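Local coordinates for protein beta-d-glucoside glucohydrolase (Hypocrea jecorina, PDB 3ZZ1) that probably hydrolyses terminal, non-reducing beta-D-glucosyl residues to release beta-D-glucose, as a secreted family 3 beta-glucosidase of cellulose degradation, at residues L162-L167 / D549-G554; N208-C213 / T243-N248; D429-F434 / Q467-A472; A615-D620 / I695-S700. All blocks are in the same frame, centred on the assembly; numbering follows the deposited sequence.

Interaction 1 of 4, residues L162-L167 / D549-G554; sequences LNEQEL and DSFSEG
Leu162 and Glu164 face Phe551 across two loops whose backbones stay well apart, with CA of Leu162 9.7 Å from CA of Phe551, so that the gap is bridged by side chains and one water. The phenyl ring does most of the bridging. CG of Glu164 lies at its edge, close to the ring plane, 3.9 Å from CZ of Phe551, while CD2 of Leu162 approaches obliquely to 4.1 Å from CE2 of the same ring. The carboxylate of Glu164 stands nearly perpendicular to the ring, at 87°; a bend at chi2 (-66°) turns it off toward the backbone amides of Leu117, Gly118 and Lys119, which it accepts from, leaving the aliphatic part of the chain for the phenyl edge. An Asx turn sets the base of the ring: N of Phe551 donates to OD1 of Asp549 over 2.9 Å, meeting the carboxylate from above its plane. The water donates to OE1 of Gln165 and to OD2 of Asp549. Lys119 pairs with Asp549 and Glu553 in salt bridges and makes a cation-pi contact with Phe551. Leu162 and Glu164 also touch helix 178-194, whereas Asp549 ends the short strand 548-549, paired with strand 173-174.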
loop_
_atom_site.group_PDB
_atom_site.type_symbol
_atom_site.label_atom_id
_atom_site.label_comp_id
_atom_site.label_asym_id
_atom_site.label_seq_id
_atom_site.Cartn_x
_atom_site.Cartn_y
_atom_site.Cartn_z
ATOM N N LEU A 162 12.110 -5.171 4.407
ATOM C CA LEU A 162 12.409 -4.577 5.727
ATOM C C LEU A 162 12.875 -3.114 5.682
ATOM O O LEU A 162 13.608 -2.652 6.569
ATOM C CB LEU A 162 13.405 -5.444 6.520
ATOM C CG LEU A 162 13.145 -6.946 6.719
ATOM C CD1 LEU A 162 14.363 -7.591 7.354
ATOM C CD2 LEU A 162 11.899 -7.210 7.550
ATOM N N ASN A 163 12.426 -2.399 4.658
ATOM C CA ASN A 163 12.697 -0.974 4.479
ATOM C C ASN A 163 11.641 -0.155 5.230
ATOM O O ASN A 163 10.860 0.584 4.625
ATOM C CB ASN A 163 12.689 -0.666 2.971
ATOM C CG ASN A 163 13.082 0.774 2.634
ATOM O OD1 ASN A 163 12.936 1.193 1.483
ATOM N ND2 ASN A 163 13.571 1.531 3.621
ATOM N N GLU A 164 11.641 -0.287 6.555
ATOM C CA GLU A 164 10.567 0.238 7.415
ATOM C C GLU A 164 10.721 1.699 7.861
ATOM O O GLU A 164 9.862 2.227 8.588
ATOM C CB GLU A 164 10.360 -0.678 8.627
ATOM C CG GLU A 164 9.824 -2.070 8.276
ATOM C CD GLU A 164 8.408 -2.053 7.707
ATOM O OE1 GLU A 164 7.568 -1.251 8.170
ATOM O OE2 GLU A 164 8.135 -2.845 6.789
ATOM N N GLN A 165 11.813 2.338 7.445
ATOM C CA GLN A 165 12.025 3.766 7.684
ATOM C C GLN A 165 12.853 4.384 6.561
ATOM O O GLN A 165 13.632 3.695 5.901
ATOM C CB GLN A 165 12.716 4.012 9.037
ATOM C CG GLN A 165 14.193 3.616 9.066
ATOM C CD GLN A 165 14.831 3.837 10.407
ATOM O OE1 GLN A 165 14.346 3.346 11.419
ATOM N NE2 GLN A 165 15.937 4.572 10.423
ATOM N N GLU A 166 12.702 5.688 6.367
ATOM C CA GLU A 166 13.462 6.386 5.335
ATOM C C GLU A 166 14.846 6.809 5.807
ATOM O O GLU A 166 15.793 6.806 5.021
ATOM C CB GLU A 166 12.680 7.581 4.775
ATOM C CG GLU A 166 11.548 7.177 3.833
ATOM C CD GLU A 166 12.026 6.276 2.703
ATOM O OE1 GLU A 166 12.688 6.792 1.773
ATOM O OE2 GLU A 166 11.737 5.053 2.743
ATOM N N LEU A 167 14.953 7.171 7.085
ATOM C CA LEU A 167 16.216 7.633 7.660
ATOM C C LEU A 167 17.283 6.551 7.584
ATOM O O LEU A 167 17.087 5.440 8.083
ATOM C CB LEU A 167 16.029 8.090 9.114
ATOM C CG LEU A 167 17.298 8.448 9.904
ATOM C CD1 LEU A 167 18.012 9.678 9.318
ATOM C CD2 LEU A 167 16.985 8.658 11.385
ATOM N N ASP A 549 18.408 -1.706 13.500
ATOM C CA ASP A 549 17.100 -1.899 14.115
ATOM C C ASP A 549 16.933 -3.386 14.357
ATOM O O ASP A 549 16.858 -4.169 13.414
ATOM C CB ASP A 549 15.972 -1.379 13.222
ATOM C CG ASP A 549 14.589 -1.548 13.851
ATOM O OD1 ASP A 549 14.478 -2.136 14.950
ATOM O OD2 ASP A 549 13.604 -1.086 13.242
ATOM N N SER A 550 16.873 -3.764 15.628
ATOM C CA SER A 550 16.822 -5.170 16.003
ATOM C C SER A 550 15.431 -5.783 15.815
ATOM O O SER A 550 15.261 -6.999 15.973
ATOM C CB SER A 550 17.306 -5.352 17.448
ATOM O OG SER A 550 16.527 -4.577 18.347
ATOM N N PHE A 551 14.449 -4.950 15.458
ATOM C CA PHE A 551 13.056 -5.393 15.333
ATOM C C PHE A 551 12.666 -6.227 16.553
ATOM O O PHE A 551 12.044 -7.284 16.420
ATOM C CB PHE A 551 12.846 -6.222 14.052
ATOM C CG PHE A 551 12.701 -5.405 12.791
ATOM C CD1 PHE A 551 13.729 -4.570 12.352
ATOM C CD2 PHE A 551 11.549 -5.511 12.015
ATOM C CE1 PHE A 551 13.596 -3.828 11.186
ATOM C CE2 PHE A 551 11.407 -4.781 10.845
ATOM C CZ PHE A 551 12.437 -3.935 10.422
ATOM N N SER A 552 13.044 -5.751 17.737
ATOM C CA SER A 552 12.840 -6.497 18.976
ATOM C C SER A 552 11.357 -6.733 19.296
ATOM O O SER A 552 11.020 -7.674 20.016
ATOM C CB SER A 552 13.557 -5.814 20.146
ATOM O OG SER A 552 12.997 -4.541 20.417
ATOM N N GLU A 553 10.477 -5.895 18.740
ATOM C CA GLU A 553 9.030 -6.071 18.903
ATOM C C GLU A 553 8.510 -7.334 18.214
ATOM O O GLU A 553 7.452 -7.841 18.570
ATOM C CB GLU A 553 8.251 -4.829 18.440
ATOM C CG GLU A 553 8.240 -4.559 16.932
ATOM C CD GLU A 553 9.573 -4.050 16.393
ATOM O OE1 GLU A 553 10.435 -3.623 17.193
ATOM O OE2 GLU A 553 9.756 -4.072 15.160
ATOM N N GLY A 554 9.255 -7.829 17.227
ATOM C CA GLY A 554 8.907 -9.064 16.525
ATOM C C GLY A 554 7.571 -8.974 15.814
ATOM O O GLY A 554 7.341 -8.053 15.026
HETATM O O HOH W 1 13.231 0.845 10.952
#

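Interaction 2 of 4, residues N208-C213 / T243-N248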
loop_
_atom_site.group_PDB
_atom_site.type_symbol
_atom_site.label_atom_id
_atom_site.label_comp_id
_atom_site.label_asym_id
_atom_site.label_seq_id
_atom_site.Cartn_x
_atom_site.Cartn_y
_atom_site.Cartn_z
ATOM N N ASN A 208 20.201 -8.210 8.300
ATOM C CA ASN A 208 21.233 -8.912 9.069
ATOM C C ASN A 208 22.657 -8.613 8.592
ATOM O O ASN A 208 23.464 -9.530 8.408
ATOM C CB ASN A 208 20.970 -10.426 9.095
ATOM C CG ASN A 208 20.117 -10.848 10.268
ATOM O OD1 ASN A 208 19.120 -10.203 10.596
ATOM N ND2 ASN A 208 20.502 -11.941 10.908
ATOM N N THR A 209 22.941 -7.323 8.393
ATOM C CA THR A 209 24.250 -6.791 7.946
ATOM C C THR A 209 24.569 -6.934 6.447
ATOM O O THR A 209 25.591 -6.427 5.989
ATOM C CB THR A 209 25.466 -7.321 8.779
ATOM O OG1 THR A 209 25.763 -8.669 8.399
ATOM C CG2 THR A 209 25.197 -7.245 10.282
ATOM N N THR A 210 23.701 -7.608 5.694
ATOM C CA THR A 210 23.891 -7.791 4.254
ATOM C C THR A 210 22.878 -6.961 3.455
ATOM O O THR A 210 21.677 -7.105 3.653
ATOM C CB THR A 210 23.739 -9.277 3.854
ATOM O OG1 THR A 210 24.621 -10.087 4.645
ATOM C CG2 THR A 210 24.056 -9.479 2.379
ATOM N N TRP A 211 23.362 -6.103 2.555
ATOM C CA TRP A 211 22.469 -5.307 1.702
ATOM C C TRP A 211 21.464 -6.207 0.978
ATOM O O TRP A 211 21.829 -7.267 0.452
ATOM C CB TRP A 211 23.255 -4.451 0.701
ATOM C CG TRP A 211 23.632 -3.085 1.231
ATOM C CD1 TRP A 211 22.777 -2.070 1.557
ATOM C CD2 TRP A 211 24.955 -2.589 1.483
ATOM N NE1 TRP A 211 23.481 -0.978 2.003
ATOM C CE2 TRP A 211 24.820 -1.265 1.970
ATOM C CE3 TRP A 211 26.243 -3.132 1.345
ATOM C CZ2 TRP A 211 25.924 -0.476 2.321
ATOM C CZ3 TRP A 211 27.343 -2.350 1.697
ATOM C CH2 TRP A 211 27.173 -1.034 2.181
ATOM N N ALA A 212 20.202 -5.779 0.967
ATOM C CA ALA A 212 19.090 -6.590 0.458
ATOM C C ALA A 212 19.312 -7.122 -0.956
ATOM O O ALA A 212 18.885 -8.227 -1.278
ATOM C CB ALA A 212 17.787 -5.811 0.532
ATOM N N CYS A 213 19.990 -6.339 -1.791
ATOM C CA CYS A 213 20.235 -6.731 -3.181
ATOM C C CYS A 213 21.446 -7.672 -3.336
ATOM O O CYS A 213 21.899 -7.935 -4.450
ATOM C CB CYS A 213 20.346 -5.486 -4.076
ATOM S SG CYS A 213 18.760 -4.596 -4.259
ATOM N N THR A 243 29.480 -6.401 -8.037
ATOM C CA THR A 243 29.278 -7.081 -9.309
ATOM C C THR A 243 28.946 -8.557 -9.085
ATOM O O THR A 243 27.886 -9.034 -9.498
ATOM C CB THR A 243 30.522 -6.947 -10.211
ATOM O OG1 THR A 243 30.731 -5.565 -10.521
ATOM C CG2 THR A 243 30.353 -7.747 -11.515
ATOM N N VAL A 244 29.852 -9.255 -8.404
ATOM C CA VAL A 244 29.828 -10.714 -8.293
ATOM C C VAL A 244 28.859 -11.273 -7.243
ATOM O O VAL A 244 28.054 -12.150 -7.560
ATOM C CB VAL A 244 31.261 -11.270 -8.072
ATOM C CG1 VAL A 244 31.236 -12.762 -7.787
ATOM C CG2 VAL A 244 32.128 -10.981 -9.296
ATOM N N GLN A 245 28.938 -10.783 -6.006
ATOM C CA GLN A 245 28.080 -11.290 -4.922
ATOM C C GLN A 245 26.584 -11.090 -5.209
ATOM O O GLN A 245 25.775 -11.998 -4.969
ATOM C CB GLN A 245 28.448 -10.679 -3.560
ATOM C CG GLN A 245 27.706 -11.350 -2.389
ATOM C CD GLN A 245 27.920 -10.674 -1.050
ATOM O OE1 GLN A 245 29.052 -10.399 -0.647
ATOM N NE2 GLN A 245 26.826 -10.421 -0.339
ATOM N N SER A 246 26.220 -9.909 -5.717
ATOM C CA SER A 246 24.822 -9.616 -6.047
ATOM C C SER A 246 24.306 -10.643 -7.063
ATOM O O SER A 246 23.283 -11.304 -6.829
ATOM C CB SER A 246 24.656 -8.176 -6.551
ATOM O OG SER A 246 25.274 -7.978 -7.818
ATOM N N ALA A 247 25.045 -10.802 -8.162
ATOM C CA ALA A 247 24.738 -11.812 -9.178
ATOM C C ALA A 247 24.539 -13.214 -8.578
ATOM O O ALA A 247 23.504 -13.851 -8.803
ATOM C CB ALA A 247 25.833 -11.831 -10.252
ATOM N N ASN A 248 25.512 -13.677 -7.794
ATOM C CA ASN A 248 25.467 -15.032 -7.228
ATOM C C ASN A 248 24.445 -15.231 -6.102
ATOM O O ASN A 248 24.059 -16.359 -5.802
ATOM C CB ASN A 248 26.865 -15.488 -6.787
ATOM C CG ASN A 248 27.841 -15.600 -7.952
ATOM O OD1 ASN A 248 29.046 -15.384 -7.790
ATOM N ND2 ASN A 248 27.325 -15.928 -9.132
#
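Cys213 and Ser246 make the closer of two small contacts between these segments: the carbonyl O of Cys213 lies 3.5 Å from CB of Ser246, a van der Waals approach to the methylene and not to the hydroxyl. The second joins CG2 of Thr210 to NE2 of Gln245, 4.0 Å apart, the two side chains meeting at a slant. In Thr210 the methyl stands trans to the main-chain nitrogen, which carries it toward the helix. Gln245 reaches back with an extended chain (chi1 -171°, chi2 -173°), long enough to bring its amide to the strand. What fixes these groups lies in the next shell. NE2 of Gln245 donates to the carbonyl O of Glu214, just past Cys213, so the amide is tied to the same piece of chain that it packs beside. OG of Ser246, turned by chi1 of 68° away from Cys213 O, bonds to the carbonyl O of Thr242 and to NE2 of Gln240. Cys213 itself is held by its disulfide to Cys202, at the end of strand 199-202. The contact thus sets the edge strand 210-211 and the turn after it against helix 244-249, whose far side packs through Ala247 on helix 282-298.

Interaction 3 of 4, residues D429-F434 / Q467-A472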
loop_
_atom_site.group_PDB
_atom_site.type_symbol
_atom_site.label_atom_id
_atom_site.label_comp_id
_atom_site.label_asym_id
_atom_site.label_seq_id
_atom_site.Cartn_x
_atom_site.Cartn_y
_atom_site.Cartn_z
ATOM N N ASP A 429 -23.320 28.513 11.165
ATOM C CA ASP A 429 -23.997 27.298 11.620
ATOM C C ASP A 429 -23.014 26.161 11.863
ATOM O O ASP A 429 -23.071 25.508 12.905
ATOM C CB ASP A 429 -25.082 26.875 10.626
ATOM C CG ASP A 429 -26.198 27.896 10.521
ATOM O OD1 ASP A 429 -26.844 28.180 11.547
ATOM O OD2 ASP A 429 -26.432 28.420 9.418
ATOM N N VAL A 430 -22.127 25.927 10.895
ATOM C CA VAL A 430 -21.027 24.975 11.050
ATOM C C VAL A 430 -19.721 25.554 10.508
ATOM O O VAL A 430 -19.726 26.446 9.656
ATOM C CB VAL A 430 -21.299 23.598 10.369
ATOM C CG1 VAL A 430 -22.519 22.906 10.983
ATOM C CG2 VAL A 430 -21.461 23.750 8.857
ATOM N N ALA A 431 -18.611 25.040 11.024
ATOM C CA ALA A 431 -17.288 25.422 10.564
ATOM C C ALA A 431 -16.499 24.164 10.239
ATOM O O ALA A 431 -16.375 23.271 11.080
ATOM C CB ALA A 431 -16.575 26.246 11.625
ATOM N N ILE A 432 -15.981 24.100 9.014
ATOM C CA ILE A 432 -15.212 22.946 8.553
ATOM C C ILE A 432 -13.736 23.333 8.464
ATOM O O ILE A 432 -13.364 24.169 7.637
ATOM C CB ILE A 432 -15.722 22.408 7.183
ATOM C CG1 ILE A 432 -17.254 22.288 7.175
ATOM C CG2 ILE A 432 -15.077 21.066 6.872
ATOM C CD1 ILE A 432 -17.875 21.994 5.797
ATOM N N VAL A 433 -12.911 22.724 9.318
ATOM C CA VAL A 433 -11.480 23.045 9.402
ATOM C C VAL A 433 -10.634 21.958 8.741
ATOM O O VAL A 433 -10.837 20.761 8.980
ATOM C CB VAL A 433 -11.013 23.258 10.867
ATOM C CG1 VAL A 433 -9.600 23.843 10.914
ATOM C CG2 VAL A 433 -11.959 24.176 11.601
ATOM N N PHE A 434 -9.681 22.388 7.918
ATOM C CA PHE A 434 -8.855 21.479 7.126
ATOM C C PHE A 434 -7.415 21.450 7.601
ATOM O O PHE A 434 -6.710 22.465 7.566
ATOM C CB PHE A 434 -8.924 21.844 5.642
ATOM C CG PHE A 434 -10.241 21.515 5.007
ATOM C CD1 PHE A 434 -11.325 22.376 5.132
ATOM C CD2 PHE A 434 -10.409 20.330 4.305
ATOM C CE1 PHE A 434 -12.550 22.066 4.555
ATOM C CE2 PHE A 434 -11.628 20.021 3.727
ATOM C CZ PHE A 434 -12.701 20.891 3.855
ATOM N N GLN A 467 -8.251 24.802 17.585
ATOM C CA GLN A 467 -8.516 25.455 18.874
ATOM C C GLN A 467 -9.093 26.867 18.731
ATOM O O GLN A 467 -9.982 27.253 19.494
ATOM C CB GLN A 467 -7.247 25.501 19.727
ATOM C CG GLN A 467 -6.811 24.144 20.268
ATOM C CD GLN A 467 -5.415 24.163 20.854
ATOM O OE1 GLN A 467 -4.611 25.057 20.564
ATOM N NE2 GLN A 467 -5.114 23.173 21.688
ATOM N N ALA A 468 -8.586 27.629 17.762
ATOM C CA ALA A 468 -9.067 28.989 17.508
ATOM C C ALA A 468 -10.491 28.990 16.948
ATOM O O ALA A 468 -11.334 29.790 17.370
ATOM C CB ALA A 468 -8.131 29.716 16.573
ATOM N N VAL A 469 -10.748 28.089 16.002
ATOM C CA VAL A 469 -12.077 27.931 15.411
ATOM C C VAL A 469 -13.097 27.490 16.471
ATOM O O VAL A 469 -14.245 27.950 16.460
ATOM C CB VAL A 469 -12.049 26.967 14.181
ATOM C CG1 VAL A 469 -13.461 26.638 13.691
ATOM C CG2 VAL A 469 -11.235 27.580 13.050
ATOM N N ALA A 470 -12.666 26.626 17.393
ATOM C CA ALA A 470 -13.521 26.170 18.498
ATOM C C ALA A 470 -13.843 27.300 19.482
ATOM O O ALA A 470 -14.893 27.290 20.125
ATOM C CB ALA A 470 -12.893 24.987 19.221
ATOM N N GLY A 471 -12.937 28.268 19.592
ATOM C CA GLY A 471 -13.186 29.472 20.385
ATOM C C GLY A 471 -14.273 30.366 19.801
ATOM O O GLY A 471 -14.881 31.163 20.518
ATOM N N ALA A 472 -14.527 30.219 18.501
ATOM C CA ALA A 472 -15.472 31.080 17.787
ATOM C C ALA A 472 -16.724 30.365 17.265
ATOM O O ALA A 472 -17.626 31.013 16.731
ATOM C CB ALA A 472 -14.762 31.811 16.658
#
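A beta-alpha-beta unit, formed by strand 430-437, helix 462-472 and strand 476-482, supplies both sides of this contact, in which Val469 of the helix comes down on Ala431 and Val433 of the strand. These two residues are separated by one position and so present their side chains on the same side of the strand. CA of Ala431 lies 7.5 Å from CA of Val469. CG1 of Val469 does most of the touching: it lies 3.8 Å from CB of Ala431 and 3.6 Å from CG2 of Val433. The other methyl, CG2 of Val469, also reaches CG2 of Val433, at 3.8 Å, so the two valines overlap along their flanks while running in opposite directions. A chi1 of 172° in Val469 swings CG1 trans to the main-chain nitrogen and into position over both strand residues. Val469 further meets Val476 and Val352 of the flanking parallel strands 476-482 and 348-352, and Ala425 of helix 418-425, which also touches Ala431. The contact is wholly aliphatic and buried, without a hydrogen bond between the segments. Its hold therefore comes from close packing, through dispersion, and from the exclusion of water.

Interaction 4 of 4, residues A615-D620 / I695-S700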
loop_
_atom_site.group_PDB
_atom_site.type_symbol
_atom_site.label_atom_id
_atom_site.label_comp_id
_atom_site.label_asym_id
_atom_site.label_seq_id
_atom_site.Cartn_x
_atom_site.Cartn_y
_atom_site.Cartn_z
ATOM N N ALA A 615 -11.169 -23.748 5.156
ATOM C CA ALA A 615 -12.300 -23.374 6.008
ATOM C C ALA A 615 -13.078 -22.173 5.470
ATOM O O ALA A 615 -12.584 -21.417 4.625
ATOM C CB ALA A 615 -11.824 -23.096 7.431
ATOM N N THR A 616 -14.298 -22.012 5.975
ATOM C CA THR A 616 -15.196 -20.935 5.566
ATOM C C THR A 616 -15.966 -20.422 6.784
ATOM O O THR A 616 -16.627 -21.193 7.485
ATOM C CB THR A 616 -16.186 -21.412 4.473
ATOM O OG1 THR A 616 -15.458 -21.943 3.357
ATOM C CG2 THR A 616 -17.071 -20.262 3.985
ATOM N N VAL A 617 -15.853 -19.124 7.042
ATOM C CA VAL A 617 -16.582 -18.487 8.128
ATOM C C VAL A 617 -17.603 -17.516 7.539
ATOM O O VAL A 617 -17.274 -16.703 6.667
ATOM C CB VAL A 617 -15.629 -17.771 9.141
ATOM C CG1 VAL A 617 -16.422 -17.100 10.254
ATOM C CG2 VAL A 617 -14.650 -18.760 9.754
ATOM N N THR A 618 -18.840 -17.618 8.024
ATOM C CA THR A 618 -19.972 -16.848 7.513
ATOM C C THR A 618 -20.717 -16.121 8.641
ATOM O O THR A 618 -20.901 -16.672 9.730
ATOM C CB THR A 618 -20.960 -17.775 6.760
ATOM O OG1 THR A 618 -20.297 -18.379 5.640
ATOM C CG2 THR A 618 -22.161 -17.013 6.271
ATOM N N VAL A 619 -21.114 -14.878 8.372
ATOM C CA VAL A 619 -21.993 -14.102 9.256
ATOM C C VAL A 619 -23.028 -13.360 8.420
ATOM O O VAL A 619 -22.795 -13.078 7.244
ATOM C CB VAL A 619 -21.235 -13.043 10.120
ATOM C CG1 VAL A 619 -20.527 -13.688 11.285
ATOM C CG2 VAL A 619 -20.271 -12.203 9.269
ATOM N N ASP A 620 -24.166 -13.050 9.037
ATOM C CA ASP A 620 -25.179 -12.208 8.417
ATOM C C ASP A 620 -25.017 -10.783 8.913
ATOM O O ASP A 620 -24.714 -10.558 10.086
ATOM C CB ASP A 620 -26.585 -12.709 8.745
ATOM C CG ASP A 620 -26.908 -14.020 8.068
ATOM O OD1 ASP A 620 -26.141 -14.433 7.170
ATOM O OD2 ASP A 620 -27.933 -14.636 8.429
ATOM N N ILE A 695 -12.398 -17.653 16.949
ATOM C CA ILE A 695 -12.978 -16.982 15.787
ATOM C C ILE A 695 -13.739 -15.745 16.259
ATOM O O ILE A 695 -14.683 -15.849 17.043
ATOM C CB ILE A 695 -13.893 -17.940 14.979
ATOM C CG1 ILE A 695 -13.106 -19.179 14.511
ATOM C CG2 ILE A 695 -14.572 -17.217 13.809
ATOM C CD1 ILE A 695 -11.880 -18.882 13.645
ATOM N N SER A 696 -13.303 -14.578 15.793
ATOM C CA SER A 696 -13.888 -13.305 16.208
ATOM C C SER A 696 -14.279 -12.466 15.001
ATOM O O SER A 696 -13.435 -12.130 14.166
ATOM C CB SER A 696 -12.913 -12.532 17.096
ATOM O OG SER A 696 -12.721 -13.197 18.334
ATOM N N VAL A 697 -15.565 -12.141 14.910
ATOM C CA VAL A 697 -16.082 -11.321 13.821
ATOM C C VAL A 697 -16.722 -10.054 14.382
ATOM O O VAL A 697 -17.464 -10.104 15.365
ATOM C CB VAL A 697 -17.096 -12.102 12.924
ATOM C CG1 VAL A 697 -17.726 -11.182 11.881
ATOM C CG2 VAL A 697 -16.423 -13.288 12.236
ATOM N N GLY A 698 -16.423 -8.918 13.758
ATOM C CA GLY A 698 -17.010 -7.655 14.175
ATOM C C GLY A 698 -16.707 -6.476 13.279
ATOM O O GLY A 698 -16.254 -6.641 12.135
ATOM N N ALA A 699 -16.961 -5.285 13.819
ATOM C CA ALA A 699 -16.899 -4.031 13.069
ATOM C C ALA A 699 -15.522 -3.362 13.115
ATOM O O ALA A 699 -15.306 -2.342 12.460
ATOM C CB ALA A 699 -17.985 -3.065 13.567
ATOM N N SER A 700 -14.613 -3.945 13.899
ATOM C CA SER A 700 -13.235 -3.465 14.082
ATOM C C SER A 700 -12.438 -4.511 14.875
ATOM O O SER A 700 -12.978 -5.560 15.238
ATOM C CB SER A 700 -13.204 -2.105 14.802
ATOM O OG SER A 700 -13.329 -2.245 16.209
#
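Val697 projects from its strand toward Val617 and Val619, and its branches divide the work between them. Its CB lies 4.1 Å from CG1 of Val619, the first atom beyond the backbone to meet the opposing strand. From there CG1 of Val697 extends to both methyls of Val619, 3.8 Å from CG1 and 3.8 Å from CG2, and so lies against the branched end of that residue. CG2 of Val697 turns to the other neighbour and makes a looser contact, 4.3 Å from CG1 of Val617. With chi1 at 174°, CG1 of Val697 stands opposite the main-chain nitrogen, leaving CG2 beside it, so that one methyl is directed to Val619 and the other to Val617. In Val619 one methyl, CG2, is wedged between its own nitrogen and carbonyl carbon (chi1 -77°), and it is this methyl, together with CG1, that faces Val697. The strands belong to different sheets: 613-623 is the middle of a three-stranded antiparallel sheet and 691-698 lies inside a four-stranded one. The axes of their short segments come within 9.2 Å of each other, with N-to-C directions 34° apart, the face-to-face arrangement of a beta sandwich, in keeping with the fibronectin type III-like domain of this enzyme. Two residues earlier on both strands a single pair of methyls meets, CG2 of Ile695 lying 4.0 Å from CG1 of Val617, and the two side chains slide past each other in opposite directions. Leu587 of strand 582-591 touches Val617 and Val619 on one sheet, and Leu635 of strand 629-638 lies against Ile695 and Val697 on the other.

From the N terminus, the chain first enters interaction 1 at 162-167, in the loop after strand 154-160, and returns to it only at 549-554. Within this long excursion lie two shorter closures, one after the other: interaction 2, which ties 208-213 to helix 244-249 in the family 3 N-terminal domain, and interaction 3, which closes 429-434 onto helix 462-472 in the family 3 C-terminal domain. Their centres are about 55 Å apart, on opposite sides of the chain's centre, whereas interaction 1 spans the two domains. Interaction 4 opens after all of these have closed and joins the two sheets of the last domain. None of the closures cross.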